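Local structure of ricin B-related lectin (Polyporus squamosus, 5MUA) at residues G197-R202 with D209-V214. The protein binds galactose through a ricin-B-like lectin domain and probably acts as a calcium-dependent papain-like protease, inhibited by E-64. Sequence-based numbering, arbitrary orientation. Where two conformers were deposited one is given.
Sequences GSTPWR and DDFATV. With CA (calcium ion), chain H; CA (calcium ion), chain I; E64 (N-[N-[1-hydroxycarboxyethyl-carbonyl]leucylamino-butyl]-guanidine), chain K.
F211 reaches off helix 208-226 and presents the far end of its ring to the loop 197-202. T199 O lies at the ring edge, in plane, 3.5 Å from F211 CZ, so a backbone carbonyl oxygen faces the slightly positive C-H rim, a weak electrostatic contact. F211 CE2 sits 4.1 Å from W201 CA. The two aromatic side chains cross at about a right angle, W201 CD1 meeting F211 CE2 at 4.1 Å. W201 swings its indole away from the backbone N (chi1 180°), and NE1 thereby reaches O1 of the E64 carboxylate, donating over 2.7 Å (N-H...O angle 157°) to an acceptor in the indole plane.

The first turn of the same helix serves the metals. D209 grips the chain H calcium with both carboxylate oxygens, and its OD2 also binds the chain I calcium at 2.3 Å, so one carboxylate bridges the pair; D210 OD2 joins at the first metal. Further out, F206 packs edge-to-face with F211, T199 OG1 is hydrogen-bonded to G195 O, and E204 O and D207 of the same chain, with S175 O and D176 of the second subunit, supply further calcium ligands.

A light apolar contact thus sets the indole beside the metal-binding helix. E64 is held at its carboxylate by the indole N-H and at O4 by the calcium that D209 binds, consistent with calcium and dimer together shaping the papain-like cleft.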
ATOM      1  N   GLY B 197      -9.460  -9.773  -5.735  1.00 16.43           N
ATOM      2  CA  GLY B 197     -10.231 -10.382  -6.821  1.00 16.28           C
ATOM      3  C   GLY B 197     -11.735 -10.414  -6.617  1.00 16.89           C
ATOM      4  O   GLY B 197     -12.473 -10.426  -7.582  1.00 19.68           O
ATOM      5  N   SER B 198     -12.136 -10.399  -5.365  1.00 18.94           N
ATOM      6  CA  SER B 198     -13.556 -10.343  -4.980  0.70 20.11           C
ATOM      7  C   SER B 198     -13.978  -8.965  -4.468  1.00 20.10           C
ATOM      8  O   SER B 198     -15.049  -8.820  -3.901  1.00 22.06           O
ATOM      9  CB  SER B 198     -13.804 -11.364  -3.898  0.70 20.78           C
ATOM     10  OG  SER B 198     -12.867 -11.153  -2.877  0.70 25.08           O
ATOM     11  N   THR B 199     -13.142  -7.954  -4.633  1.00 17.86           N
ATOM     12  CA  THR B 199     -13.526  -6.577  -4.223  1.00 15.12           C
ATOM     13  C   THR B 199     -14.078  -5.903  -5.451  1.00 14.10           C
ATOM     14  O   THR B 199     -13.392  -5.756  -6.465  1.00 13.82           O
ATOM     15  CB  THR B 199     -12.288  -5.785  -3.773  1.00 16.07           C
ATOM     16  OG1 THR B 199     -11.678  -6.466  -2.687  1.00 15.58           O
ATOM     17  CG2 THR B 199     -12.626  -4.331  -3.397  1.00 16.35           C
ATOM     18  N   PRO B 200     -15.327  -5.371  -5.370  1.00 14.22           N
ATOM     19  CA  PRO B 200     -15.789  -4.693  -6.595  1.00 15.09           C
ATOM     20  C   PRO B 200     -15.033  -3.364  -6.906  1.00 14.39           C
ATOM     21  O   PRO B 200     -14.673  -2.651  -5.965  1.00 14.19           O
ATOM     22  CB  PRO B 200     -17.297  -4.381  -6.277  1.00 16.51           C
ATOM     23  CG  PRO B 200     -17.698  -5.302  -5.159  1.00 16.32           C
ATOM     24  CD  PRO B 200     -16.390  -5.621  -4.389  1.00 16.28           C
ATOM     25  N   TRP B 201     -14.883  -3.047  -8.186  1.00 13.84           N
ATOM     26  CA  TRP B 201     -14.331  -1.823  -8.625  1.00 14.09           C
ATOM     27  C   TRP B 201     -15.356  -0.745  -8.370  1.00 13.12           C
ATOM     28  O   TRP B 201     -16.503  -0.874  -8.766  1.00 13.91           O
ATOM     29  CB  TRP B 201     -13.952  -1.845 -10.087  1.00 14.04           C
ATOM     30  CG  TRP B 201     -13.373  -0.639 -10.683  1.00 14.83           C
ATOM     31  CD1 TRP B 201     -12.026  -0.406 -10.907  1.00 14.81           C
ATOM     32  CD2 TRP B 201     -14.040   0.519 -11.217  1.00 14.61           C
ATOM     33  NE1 TRP B 201     -11.818   0.795 -11.486  1.00 14.14           N
ATOM     34  CE2 TRP B 201     -13.023   1.416 -11.666  1.00 15.01           C
ATOM     35  CE3 TRP B 201     -15.375   0.918 -11.333  1.00 16.29           C
ATOM     36  CZ2 TRP B 201     -13.303   2.656 -12.229  1.00 15.51           C
ATOM     37  CZ3 TRP B 201     -15.653   2.168 -11.869  1.00 16.18           C
ATOM     38  CH2 TRP B 201     -14.616   3.013 -12.336  1.00 15.75           C
ATOM     39  N   ARG B 202     -14.914   0.352  -7.751  1.00 11.55           N
ATOM     40  CA  ARG B 202     -15.820   1.515  -7.613  1.00 11.96           C
ATOM     41  C   ARG B 202     -15.027   2.752  -7.870  1.00 11.13           C
ATOM     42  O   ARG B 202     -13.893   2.950  -7.315  1.00 10.74           O
ATOM     43  CB  ARG B 202     -16.519   1.539  -6.276  1.00 12.29           C
ATOM     44  CG  ARG B 202     -17.244   0.237  -5.908  1.00 12.46           C
ATOM     45  CD  ARG B 202     -18.158   0.376  -4.672  1.00 13.41           C
ATOM     46  NE  ARG B 202     -17.355   0.360  -3.425  1.00 12.93           N
ATOM     47  CZ  ARG B 202     -17.421   1.255  -2.455  1.00 14.00           C
ATOM     48  NH1 ARG B 202     -18.310   2.274  -2.532  1.00 14.56           N
ATOM     49  NH2 ARG B 202     -16.651   1.152  -1.393  1.00 13.62           N
ATOM     50  N   ASP B 209      -6.089   2.943  -8.908  1.00 11.14           N
ATOM     51  CA  ASP B 209      -5.070   3.372  -8.010  1.00 12.73           C
ATOM     52  C   ASP B 209      -5.088   2.596  -6.699  1.00 11.98           C
ATOM     53  O   ASP B 209      -4.021   2.302  -6.140  1.00 11.33           O
ATOM     54  CB  ASP B 209      -5.044   4.886  -7.798  1.00 11.43           C
ATOM     55  CG  ASP B 209      -6.345   5.452  -7.178  1.00 12.37           C
ATOM     56  OD1 ASP B 209      -6.464   5.460  -5.934  1.00 11.22           O
ATOM     57  OD2 ASP B 209      -7.232   5.819  -7.995  1.00 12.79           O
ATOM     58  N   ASP B 210      -6.258   2.278  -6.196  1.00 11.02           N
ATOM     59  CA  ASP B 210      -6.383   1.614  -4.911  1.00 11.38           C
ATOM     60  C   ASP B 210      -5.969   0.134  -5.025  1.00 11.23           C
ATOM     61  O   ASP B 210      -5.256  -0.368  -4.204  1.00 11.28           O
ATOM     62  CB  ASP B 210      -7.793   1.769  -4.377  1.00 11.46           C
ATOM     63  CG  ASP B 210      -8.136   3.217  -4.188  1.00 11.43           C
ATOM     64  OD1 ASP B 210      -7.526   3.820  -3.276  1.00 11.54           O
ATOM     65  OD2 ASP B 210      -8.890   3.742  -5.030  1.00 10.61           O
ATOM     66  N   PHE B 211      -6.429  -0.530  -6.092  1.00 11.10           N
ATOM     67  CA  PHE B 211      -6.016  -1.905  -6.333  1.00 12.23           C
ATOM     68  C   PHE B 211      -4.511  -1.987  -6.398  1.00 11.52           C
ATOM     69  O   PHE B 211      -3.956  -2.891  -5.747  1.00 13.19           O
ATOM     70  CB  PHE B 211      -6.611  -2.455  -7.616  1.00 12.53           C
ATOM     71  CG  PHE B 211      -8.070  -2.838  -7.490  1.00 11.55           C
ATOM     72  CD1 PHE B 211      -8.437  -4.101  -7.047  1.00 11.95           C
ATOM     73  CD2 PHE B 211      -9.075  -1.904  -7.758  1.00 11.96           C
ATOM     74  CE1 PHE B 211      -9.754  -4.442  -6.880  1.00 12.23           C
ATOM     75  CE2 PHE B 211     -10.410  -2.243  -7.621  1.00 11.63           C
ATOM     76  CZ  PHE B 211     -10.747  -3.519  -7.147  1.00 12.44           C
ATOM     77  N   ALA B 212      -3.856  -1.097  -7.151  1.00 11.64           N
ATOM     78  CA  ALA B 212      -2.428  -1.185  -7.338  1.00 10.68           C
ATOM     79  C   ALA B 212      -1.620  -0.854  -6.050  1.00 11.42           C
ATOM     80  O   ALA B 212      -0.621  -1.483  -5.695  1.00 11.17           O
ATOM     81  CB  ALA B 212      -1.974  -0.365  -8.538  1.00 10.75           C
ATOM     82  N   THR B 213      -2.108   0.145  -5.347  1.00 10.82           N
ATOM     83  CA  THR B 213      -1.436   0.558  -4.103  1.00 10.96           C
ATOM     84  C   THR B 213      -1.645  -0.469  -3.021  1.00 10.91           C
ATOM     85  O   THR B 213      -0.710  -0.768  -2.290  1.00 11.22           O
ATOM     86  CB  THR B 213      -1.951   1.945  -3.647  1.00 12.36           C
ATOM     87  OG1 THR B 213      -1.554   2.876  -4.611  1.00 16.84           O
ATOM     88  CG2 THR B 213      -1.309   2.378  -2.295  1.00 13.89           C
ATOM     89  N   VAL B 214      -2.865  -0.976  -2.849  1.00 10.26           N
ATOM     90  CA  VAL B 214      -3.167  -1.931  -1.833  1.00 10.98           C
ATOM     91  C   VAL B 214      -2.377  -3.238  -2.133  1.00 11.54           C
ATOM     92  O   VAL B 214      -1.836  -3.822  -1.199  1.00 10.97           O
ATOM     93  CB  VAL B 214      -4.689  -2.203  -1.662  1.00 11.91           C
ATOM     94  CG1 VAL B 214      -4.963  -3.392  -0.756  1.00 12.55           C
ATOM     95  CG2 VAL B 214      -5.356  -0.961  -1.073  1.00 11.91           C
TER
HETATM   96 CA    CA H 306      -8.836   5.985  -5.940  1.00 10.34          CA
HETATM   97 CA    CA I 307      -8.744   7.080  -9.242  0.50  9.06          CA
HETATM   98  C1  E64 K 302      -9.049   2.566 -13.337  1.00 14.15           C
HETATM   99  O1  E64 K 302      -9.828   2.278 -12.433  1.00 15.07           O
HETATM  100  O2  E64 K 302      -8.924   1.891 -14.410  1.00 15.09           O
HETATM  101  C2  E64 K 302      -8.114   3.689 -13.133  1.00 14.41           C
HETATM  102  C3  E64 K 302      -8.863   4.879 -12.530  1.00 14.65           C
HETATM  103  O3  E64 K 302      -9.621   5.238 -13.673  1.00 15.52           O
HETATM  104  C4  E64 K 302      -7.963   5.994 -12.139  1.00 14.06           C
HETATM  105  O4  E64 K 302      -7.636   6.160 -11.009  1.00 16.03           O
HETATM  106  N1  E64 K 302      -7.461   6.723 -13.082  1.00 14.33           N
HETATM  107  C6  E64 K 302      -6.561   7.850 -12.885  1.00 15.23           C
HETATM  108  C7  E64 K 302      -5.086   7.704 -13.206  1.00 14.75           C
HETATM  109  C8  E64 K 302      -4.423   6.482 -12.586  1.00 14.67           C
HETATM  110  C9  E64 K 302      -4.221   6.699 -11.085  1.00 14.63           C
HETATM  111  C10 E64 K 302      -3.135   6.293 -13.266  1.00 15.27           C
HETATM  112  C11 E64 K 302      -7.124   9.213 -13.225  1.00 21.39           C
HETATM  113  O5  E64 K 302      -7.042   9.543 -14.398  1.00 23.94           O
HETATM  114  N2  E64 K 302      -7.669   9.992 -12.324  1.00 26.44           N
HETATM  115  C12 E64 K 302      -8.037  11.403 -12.555  1.00 26.90           C
HETATM  116  C13 E64 K 302      -7.230  12.305 -11.630  1.00 25.64           C
HETATM  117  C14 E64 K 302      -7.632  13.802 -11.647  1.00 24.69           C
HETATM  118  C15 E64 K 302      -6.433  14.670 -12.023  1.00 22.55           C
HETATM  119  N3  E64 K 302      -6.718  16.056 -11.638  1.00 23.53           N
HETATM  120  C16 E64 K 302      -5.863  17.064 -11.671  1.00 24.11           C
HETATM  121  N4  E64 K 302      -4.649  16.922 -12.238  1.00 22.51           N
HETATM  122  N5  E64 K 302      -6.218  18.244 -11.064  1.00 24.41           N
HETATM  123  O   HOH W   1      -8.287   6.314  -3.531  1.00 10.53           O
HETATM  124  O   HOH W   2     -10.063   8.396 -10.961  1.00 13.20           O